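Local coordinates for alpha-1,3-glucanase (Bacillus circulans, PDB 5ZRU), which probably hydrolyses alpha-1,3-glucan as a glycoside hydrolase of family 87, this chain being the catalytic unit of a longer, multidomain protein, at residues R435-Q446 against D476-V487. Residues are numbered along the deposited sequence; the frame is centred on the assembly and turned at random.
Sequences RMNTVFPGYHFQ and DLEASNDPIKNV. With SO4 (sulfate ion), chain D.
Thr438 OG1 is gripped by two backbone groups of the loop 479-483: it donates to Asp482 O at 2.8 Å and accepts from Asn481 N along a nearly straight 173° bond. Threonine suits the place because its hydroxyl, set between backbone N and carbonyl carbon (chi1 54°), enters the loop while CG2 packs against Ile484 CD1. Ser480 OG accepts from Thr438 N and donates to Glu478 OE2, 2.7 Å away.

His444 lies with one face over Thr438 CB and turns its edge to Asp482: ND1 donates to Asp482 OD2 at 2.7 Å, in the ring plane but on the anti side of the carboxylate, whose plane stands 71° to the ring. NE2 donates to Phe440 O; protons on both nitrogens would suggest an imidazolium, which the carboxylate would probably favour. With an alanine here both donors are gone, which is likely to leave Asp482 OD2 and Phe440 O without their mate. A sulfate, probably from the crystallisation liquor, accepts from His444 N and Gln446 N, while Lys485 NZ reaches Gln446 O at 2.7 Å.

On the face opposite Asn437 and Glu478, Met436 bends at its last torsion to bring CE within 3.8 Å of Val487 CG2, tip to tip, and Ile484 CD1 sits 3.7 Å from Phe445 CE2. Met436 N donates to Asp476 O and Met436 O accepts from Glu478 N, pairing parallel strands 435-437 and 476-478 as rungs of the right-handed beta-helix expected of this pectate-lyase-like domain. Backbone bonds thus join the rungs, apolar side chains fill the interior, and polar groups fasten the outer loops.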
ATOM      1  N   ARG A 435      -0.191  -0.041  13.904  1.00  8.48           N
ATOM      2  CA  ARG A 435       0.578  -0.786  14.887  1.00  9.11           C
ATOM      3  C   ARG A 435       1.820  -0.001  15.286  1.00 11.17           C
ATOM      4  O   ARG A 435       2.350   0.814  14.522  1.00  8.09           O
ATOM      5  CB  ARG A 435       0.964  -2.195  14.391  1.00 10.70           C
ATOM      6  CG  ARG A 435       2.157  -2.262  13.437  1.00 10.36           C
ATOM      7  CD  ARG A 435       2.480  -3.716  13.103  1.00  9.78           C
ATOM      8  NE  ARG A 435       3.546  -3.819  12.108  1.00  9.58           N
ATOM      9  CZ  ARG A 435       4.337  -4.879  11.976  1.00 10.67           C
ATOM     10  NH1 ARG A 435       4.184  -5.929  12.778  1.00 14.11           N
ATOM     11  NH2 ARG A 435       5.287  -4.888  11.047  1.00 10.02           N
ATOM     12  N   MET A 436       2.256  -0.231  16.518  1.00  8.43           N
ATOM     13  CA  MET A 436       3.569   0.202  16.973  1.00  8.42           C
ATOM     14  C   MET A 436       4.194  -0.980  17.693  1.00 12.04           C
ATOM     15  O   MET A 436       3.495  -1.699  18.409  1.00 11.09           O
ATOM     16  CB  MET A 436       3.475   1.406  17.908  1.00  7.74           C
ATOM     17  CG  MET A 436       2.761   2.617  17.304  1.00  9.49           C
ATOM     18  SD  MET A 436       2.641   3.994  18.475  1.00 10.78           S
ATOM     19  CE  MET A 436       4.357   4.454  18.683  1.00  9.21           C
ATOM     20  N   ASN A 437       5.489  -1.201  17.490  1.00  9.76           N
ATOM     21  CA  ASN A 437       6.185  -2.163  18.336  1.00 12.99           C
ATOM     22  C   ASN A 437       7.630  -1.719  18.496  1.00 10.59           C
ATOM     23  O   ASN A 437       8.087  -0.777  17.844  1.00 10.53           O
ATOM     24  CB  ASN A 437       6.066  -3.610  17.803  1.00 10.81           C
ATOM     25  CG  ASN A 437       6.831  -3.867  16.502  1.00 12.50           C
ATOM     26  OD1 ASN A 437       7.930  -3.371  16.281  1.00 13.06           O
ATOM     27  ND2 ASN A 437       6.240  -4.700  15.639  1.00 14.12           N
ATOM     28  N   THR A 438       8.345  -2.404  19.393  1.00 10.13           N
ATOM     29  CA  THR A 438       9.773  -2.185  19.580  1.00 12.53           C
ATOM     30  C   THR A 438      10.565  -3.442  19.221  1.00 17.25           C
ATOM     31  O   THR A 438      11.633  -3.696  19.784  1.00 15.91           O
ATOM     32  CB  THR A 438      10.076  -1.727  21.011  1.00 11.40           C
ATOM     33  OG1 THR A 438       9.528  -2.662  21.957  1.00 13.80           O
ATOM     34  CG2 THR A 438       9.452  -0.353  21.276  1.00 13.11           C
ATOM     35  N   VAL A 439      10.066  -4.224  18.253  1.00 12.27           N
ATOM     36  CA  VAL A 439      10.704  -5.502  17.928  1.00 13.86           C
ATOM     37  C   VAL A 439      11.912  -5.375  17.005  1.00 17.07           C
ATOM     38  O   VAL A 439      12.688  -6.330  16.890  1.00 20.86           O
ATOM     39  CB  VAL A 439       9.653  -6.460  17.325  1.00 17.13           C
ATOM     40  CG1 VAL A 439       9.481  -6.210  15.840  1.00 19.20           C
ATOM     41  CG2 VAL A 439      10.030  -7.914  17.596  1.00 23.49           C
ATOM     42  N   PHE A 440      12.126  -4.231  16.369  1.00 16.70           N
ATOM     43  CA  PHE A 440      13.144  -4.151  15.329  1.00 17.35           C
ATOM     44  C   PHE A 440      14.419  -3.494  15.837  1.00 16.31           C
ATOM     45  O   PHE A 440      14.402  -2.769  16.837  1.00 15.96           O
ATOM     46  CB  PHE A 440      12.595  -3.378  14.123  1.00 16.87           C
ATOM     47  CG  PHE A 440      11.456  -4.083  13.448  1.00 20.84           C
ATOM     48  CD1 PHE A 440      11.604  -5.398  13.020  1.00 22.24           C
ATOM     49  CD2 PHE A 440      10.222  -3.466  13.297  1.00 17.83           C
ATOM     50  CE1 PHE A 440      10.551  -6.072  12.410  1.00 26.12           C
ATOM     51  CE2 PHE A 440       9.164  -4.135  12.692  1.00 19.17           C
ATOM     52  CZ  PHE A 440       9.326  -5.440  12.250  1.00 21.40           C
ATOM     53  N   PRO A 441      15.550  -3.746  15.166  1.00 16.66           N
ATOM     54  CA  PRO A 441      16.799  -3.060  15.515  1.00 15.76           C
ATOM     55  C   PRO A 441      16.674  -1.553  15.376  1.00 16.66           C
ATOM     56  O   PRO A 441      15.817  -1.034  14.656  1.00 16.76           O
ATOM     57  CB  PRO A 441      17.810  -3.613  14.498  1.00 17.51           C
ATOM     58  CG  PRO A 441      17.263  -4.934  14.104  1.00 17.54           C
ATOM     59  CD  PRO A 441      15.761  -4.792  14.146  1.00 15.13           C
ATOM     60  N   GLY A 442      17.548  -0.849  16.077  1.00 13.22           N
ATOM     61  CA  GLY A 442      17.625   0.596  15.960  1.00 15.18           C
ATOM     62  C   GLY A 442      17.028   1.326  17.148  1.00 17.41           C
ATOM     63  O   GLY A 442      16.904   0.796  18.252  1.00 20.89           O
ATOM     64  N   TYR A 443      16.650   2.582  16.903  1.00 12.91           N
ATOM     65  CA  TYR A 443      16.084   3.422  17.951  1.00 13.94           C
ATOM     66  C   TYR A 443      14.642   3.042  18.230  1.00 13.72           C
ATOM     67  O   TYR A 443      13.884   2.725  17.307  1.00 11.69           O
ATOM     68  CB  TYR A 443      16.123   4.892  17.551  1.00 11.62           C
ATOM     69  CG  TYR A 443      17.478   5.375  17.137  1.00 12.79           C
ATOM     70  CD1 TYR A 443      18.370   5.888  18.071  1.00 19.46           C
ATOM     71  CD2 TYR A 443      17.863   5.328  15.808  1.00 17.35           C
ATOM     72  CE1 TYR A 443      19.611   6.344  17.685  1.00 19.26           C
ATOM     73  CE2 TYR A 443      19.091   5.778  15.411  1.00 16.15           C
ATOM     74  CZ  TYR A 443      19.965   6.281  16.350  1.00 18.20           C
ATOM     75  OH  TYR A 443      21.192   6.727  15.931  1.00 20.44           O
ATOM     76  N   HIS A 444      14.261   3.097  19.508  1.00 12.67           N
ATOM     77  CA  HIS A 444      12.859   2.952  19.890  1.00 10.19           C
ATOM     78  C   HIS A 444      12.332   4.291  20.401  1.00 13.75           C
ATOM     79  O   HIS A 444      12.587   5.318  19.758  1.00 12.83           O
ATOM     80  CB  HIS A 444      12.715   1.793  20.880  1.00 14.31           C
ATOM     81  CG  HIS A 444      13.061   0.473  20.265  1.00 12.97           C
ATOM     82  ND1 HIS A 444      13.698  -0.543  20.947  1.00 16.56           N
ATOM     83  CD2 HIS A 444      12.883   0.022  18.999  1.00 13.82           C
ATOM     84  CE1 HIS A 444      13.884  -1.566  20.130  1.00 17.56           C
ATOM     85  NE2 HIS A 444      13.395  -1.250  18.943  1.00 15.26           N
ATOM     86  N   PHE A 445      11.596   4.318  21.519  1.00 11.11           N
ATOM     87  CA  PHE A 445      10.785   5.490  21.855  1.00 11.36           C
ATOM     88  C   PHE A 445      11.270   6.238  23.089  1.00 10.64           C
ATOM     89  O   PHE A 445      10.532   7.078  23.613  1.00 11.15           O
ATOM     90  CB  PHE A 445       9.314   5.083  22.038  1.00 13.22           C
ATOM     91  CG  PHE A 445       8.703   4.476  20.803  1.00 11.20           C
ATOM     92  CD1 PHE A 445       8.351   5.280  19.723  1.00 11.26           C
ATOM     93  CD2 PHE A 445       8.516   3.108  20.708  1.00  9.85           C
ATOM     94  CE1 PHE A 445       7.817   4.720  18.570  1.00 10.48           C
ATOM     95  CE2 PHE A 445       7.989   2.545  19.565  1.00  7.95           C
ATOM     96  CZ  PHE A 445       7.640   3.355  18.496  1.00  9.32           C
ATOM     97  N   GLN A 446      12.485   5.960  23.563  1.00 13.19           N
ATOM     98  CA  GLN A 446      12.926   6.538  24.832  1.00 16.19           C
ATOM     99  C   GLN A 446      12.976   8.060  24.763  1.00 18.24           C
ATOM    100  O   GLN A 446      12.661   8.742  25.746  1.00 16.50           O
ATOM    101  CB  GLN A 446      14.294   5.982  25.218  1.00 21.83           C
ATOM    102  CG  GLN A 446      14.844   6.598  26.496  1.00 28.14           C
ATOM    103  CD  GLN A 446      16.203   6.050  26.876  1.00 42.07           C
ATOM    104  OE1 GLN A 446      16.323   4.908  27.327  1.00 44.74           O
ATOM    105  NE2 GLN A 446      17.239   6.863  26.694  1.00 42.90           N
ATOM    106  N   ASP A 476      -2.932  -1.814  17.332  1.00  9.91           N
ATOM    107  CA  ASP A 476      -2.165  -2.831  18.046  1.00 10.89           C
ATOM    108  C   ASP A 476      -0.860  -2.238  18.548  1.00  9.98           C
ATOM    109  O   ASP A 476      -0.037  -1.766  17.757  1.00 10.90           O
ATOM    110  CB  ASP A 476      -1.896  -4.053  17.159  1.00  9.45           C
ATOM    111  CG  ASP A 476      -1.473  -5.264  17.966  1.00 10.51           C
ATOM    112  OD1 ASP A 476      -0.257  -5.425  18.234  1.00 11.24           O
ATOM    113  OD2 ASP A 476      -2.367  -6.029  18.372  1.00 10.84           O
ATOM    114  N   LEU A 477      -0.661  -2.287  19.859  1.00  7.54           N
ATOM    115  CA  LEU A 477       0.529  -1.743  20.486  1.00  9.81           C
ATOM    116  C   LEU A 477       1.251  -2.864  21.220  1.00  8.11           C
ATOM    117  O   LEU A 477       0.664  -3.539  22.072  1.00 10.21           O
ATOM    118  CB  LEU A 477       0.170  -0.605  21.445  1.00  9.10           C
ATOM    119  CG  LEU A 477      -0.740   0.490  20.858  1.00  9.25           C
ATOM    120  CD1 LEU A 477      -1.105   1.512  21.932  1.00 10.46           C
ATOM    121  CD2 LEU A 477      -0.066   1.189  19.670  1.00  9.80           C
ATOM    122  N   GLU A 478       2.527  -3.039  20.904  1.00  9.73           N
ATOM    123  CA  GLU A 478       3.303  -4.174  21.393  1.00 10.74           C
ATOM    124  C   GLU A 478       4.609  -3.648  21.970  1.00 10.98           C
ATOM    125  O   GLU A 478       5.443  -3.116  21.234  1.00 11.42           O
ATOM    126  CB  GLU A 478       3.559  -5.173  20.267  1.00 10.87           C
ATOM    127  CG  GLU A 478       4.406  -6.357  20.676  1.00 12.09           C
ATOM    128  CD  GLU A 478       4.794  -7.214  19.482  1.00 16.30           C
ATOM    129  OE1 GLU A 478       3.885  -7.675  18.757  1.00 14.95           O
ATOM    130  OE2 GLU A 478       6.011  -7.396  19.258  1.00 19.16           O
ATOM    131  N   ALA A 479       4.780  -3.779  23.282  1.00 11.32           N
ATOM    132  CA  ALA A 479       6.022  -3.362  23.934  1.00 13.31           C
ATOM    133  C   ALA A 479       6.942  -4.577  23.975  1.00 12.88           C
ATOM    134  O   ALA A 479       7.198  -5.184  25.015  1.00 13.20           O
ATOM    135  CB  ALA A 479       5.755  -2.778  25.315  1.00 13.45           C
ATOM    136  N   SER A 480       7.403  -4.934  22.770  1.00 14.53           N
ATOM    137  CA  SER A 480       8.145  -6.170  22.553  1.00 14.43           C
ATOM    138  C   SER A 480       9.387  -6.222  23.435  1.00 15.38           C
ATOM    139  O   SER A 480       9.651  -7.226  24.106  1.00 14.19           O
ATOM    140  CB  SER A 480       8.550  -6.272  21.083  1.00 16.13           C
ATOM    141  OG  SER A 480       7.665  -5.502  20.248  1.00 16.87           O
ATOM    142  N   ASN A 481      10.188  -5.156  23.423  1.00 14.28           N
ATOM    143  CA  ASN A 481      11.405  -5.155  24.216  1.00 13.47           C
ATOM    144  C   ASN A 481      11.426  -3.854  25.012  1.00 17.49           C
ATOM    145  O   ASN A 481      11.342  -3.877  26.242  1.00 24.42           O
ATOM    146  CB  ASN A 481      12.605  -5.385  23.295  1.00 19.14           C
ATOM    147  CG  ASN A 481      13.723  -4.400  23.511  1.00 22.28           C
ATOM    148  OD1 ASN A 481      14.513  -4.514  24.466  1.00 26.16           O
ATOM    149  ND2 ASN A 481      13.807  -3.415  22.627  1.00 27.57           N
ATOM    150  N   ASP A 482      11.446  -2.730  24.339  1.00 15.31           N
ATOM    151  CA  ASP A 482      11.390  -1.439  25.003  1.00 12.10           C
ATOM    152  C   ASP A 482       9.942  -0.970  25.136  1.00 17.64           C
ATOM    153  O   ASP A 482       9.035  -1.531  24.513  1.00 14.37           O
ATOM    154  CB  ASP A 482      12.215  -0.422  24.223  1.00 14.05           C
ATOM    155  CG  ASP A 482      13.712  -0.595  24.434  1.00 17.43           C
ATOM    156  OD1 ASP A 482      14.134  -0.965  25.553  1.00 18.57           O
ATOM    157  OD2 ASP A 482      14.462  -0.336  23.484  1.00 16.03           O
ATOM    158  N   PRO A 483       9.677   0.041  25.963  1.00 11.97           N
ATOM    159  CA  PRO A 483       8.297   0.504  26.144  1.00 13.69           C
ATOM    160  C   PRO A 483       7.778   1.303  24.954  1.00 12.87           C
ATOM    161  O   PRO A 483       8.528   1.864  24.155  1.00 13.32           O
ATOM    162  CB  PRO A 483       8.375   1.385  27.400  1.00 14.20           C
ATOM    163  CG  PRO A 483       9.818   1.791  27.486  1.00 17.57           C
ATOM    164  CD  PRO A 483      10.596   0.631  26.961  1.00 12.30           C
ATOM    165  N   ILE A 484       6.458   1.318  24.834  1.00 12.45           N
ATOM    166  CA  ILE A 484       5.757   2.290  24.002  1.00 14.33           C
ATOM    167  C   ILE A 484       5.411   3.469  24.896  1.00 13.09           C
ATOM    168  O   ILE A 484       4.785   3.291  25.947  1.00 11.57           O
ATOM    169  CB  ILE A 484       4.488   1.682  23.377  1.00 13.16           C
ATOM    170  CG1 ILE A 484       4.785   0.354  22.663  1.00 16.77           C
ATOM    171  CG2 ILE A 484       3.806   2.692  22.431  1.00 12.10           C
ATOM    172  CD1 ILE A 484       5.575   0.502  21.399  1.00 15.44           C
ATOM    173  N   LYS A 485       5.824   4.670  24.490  1.00 11.90           N
ATOM    174  CA  LYS A 485       5.782   5.840  25.359  1.00 13.99           C
ATOM    175  C   LYS A 485       5.400   7.092  24.577  1.00  9.88           C
ATOM    176  O   LYS A 485       5.905   7.315  23.475  1.00 12.64           O
ATOM    177  CB  LYS A 485       7.149   6.038  26.024  1.00 17.41           C
ATOM    178  CG  LYS A 485       7.314   7.329  26.765  1.00 21.95           C
ATOM    179  CD  LYS A 485       8.580   7.324  27.628  1.00 28.32           C
ATOM    180  CE  LYS A 485       9.860   7.337  26.815  1.00 25.80           C
ATOM    181  NZ  LYS A 485      11.022   7.737  27.690  1.00 35.41           N
ATOM    182  N   ASN A 486       4.504   7.901  25.158  1.00 12.54           N
ATOM    183  CA  ASN A 486       4.116   9.229  24.662  1.00 10.62           C
ATOM    184  C   ASN A 486       3.410   9.146  23.301  1.00 11.27           C
ATOM    185  O   ASN A 486       3.907   9.593  22.260  1.00  9.33           O
ATOM    186  CB  ASN A 486       5.326  10.173  24.606  1.00 10.97           C
ATOM    187  CG  ASN A 486       5.917  10.453  25.982  1.00 17.01           C
ATOM    188  OD1 ASN A 486       5.217  10.401  26.996  1.00 14.17           O
ATOM    189  ND2 ASN A 486       7.208  10.754  26.021  1.00 16.52           N
ATOM    190  N   VAL A 487       2.208   8.577  23.339  1.00 10.12           N
ATOM    191  CA  VAL A 487       1.389   8.400  22.145  1.00 12.59           C
ATOM    192  C   VAL A 487      -0.020   8.876  22.460  1.00 12.00           C
ATOM    193  O   VAL A 487      -0.571   8.546  23.516  1.00 11.93           O
ATOM    194  CB  VAL A 487       1.364   6.934  21.657  1.00  8.62           C
ATOM    195  CG1 VAL A 487       0.711   6.863  20.283  1.00 10.99           C
ATOM    196  CG2 VAL A 487       2.768   6.346  21.596  1.00  9.40           C
TER
HETATM  197  S   SO4 D 602      15.880   3.975  22.648  1.00 20.92           S
HETATM  198  O1  SO4 D 602      16.042   3.113  23.822  1.00 29.30           O
HETATM  199  O2  SO4 D 602      14.471   4.294  22.498  1.00 16.26           O
HETATM  200  O3  SO4 D 602      16.646   5.208  22.826  1.00 25.03           O
HETATM  201  O4  SO4 D 602      16.361   3.261  21.466  1.00 19.68           O
HETATM  202  O   HOH W   1       1.987  -4.129  17.330  1.00 13.61           O
HETATM  203  O   HOH W   2       3.783  -6.134  16.580  1.00 17.25           O
HETATM  204  O   HOH W   3      11.146   2.660  23.841  1.00 13.18           O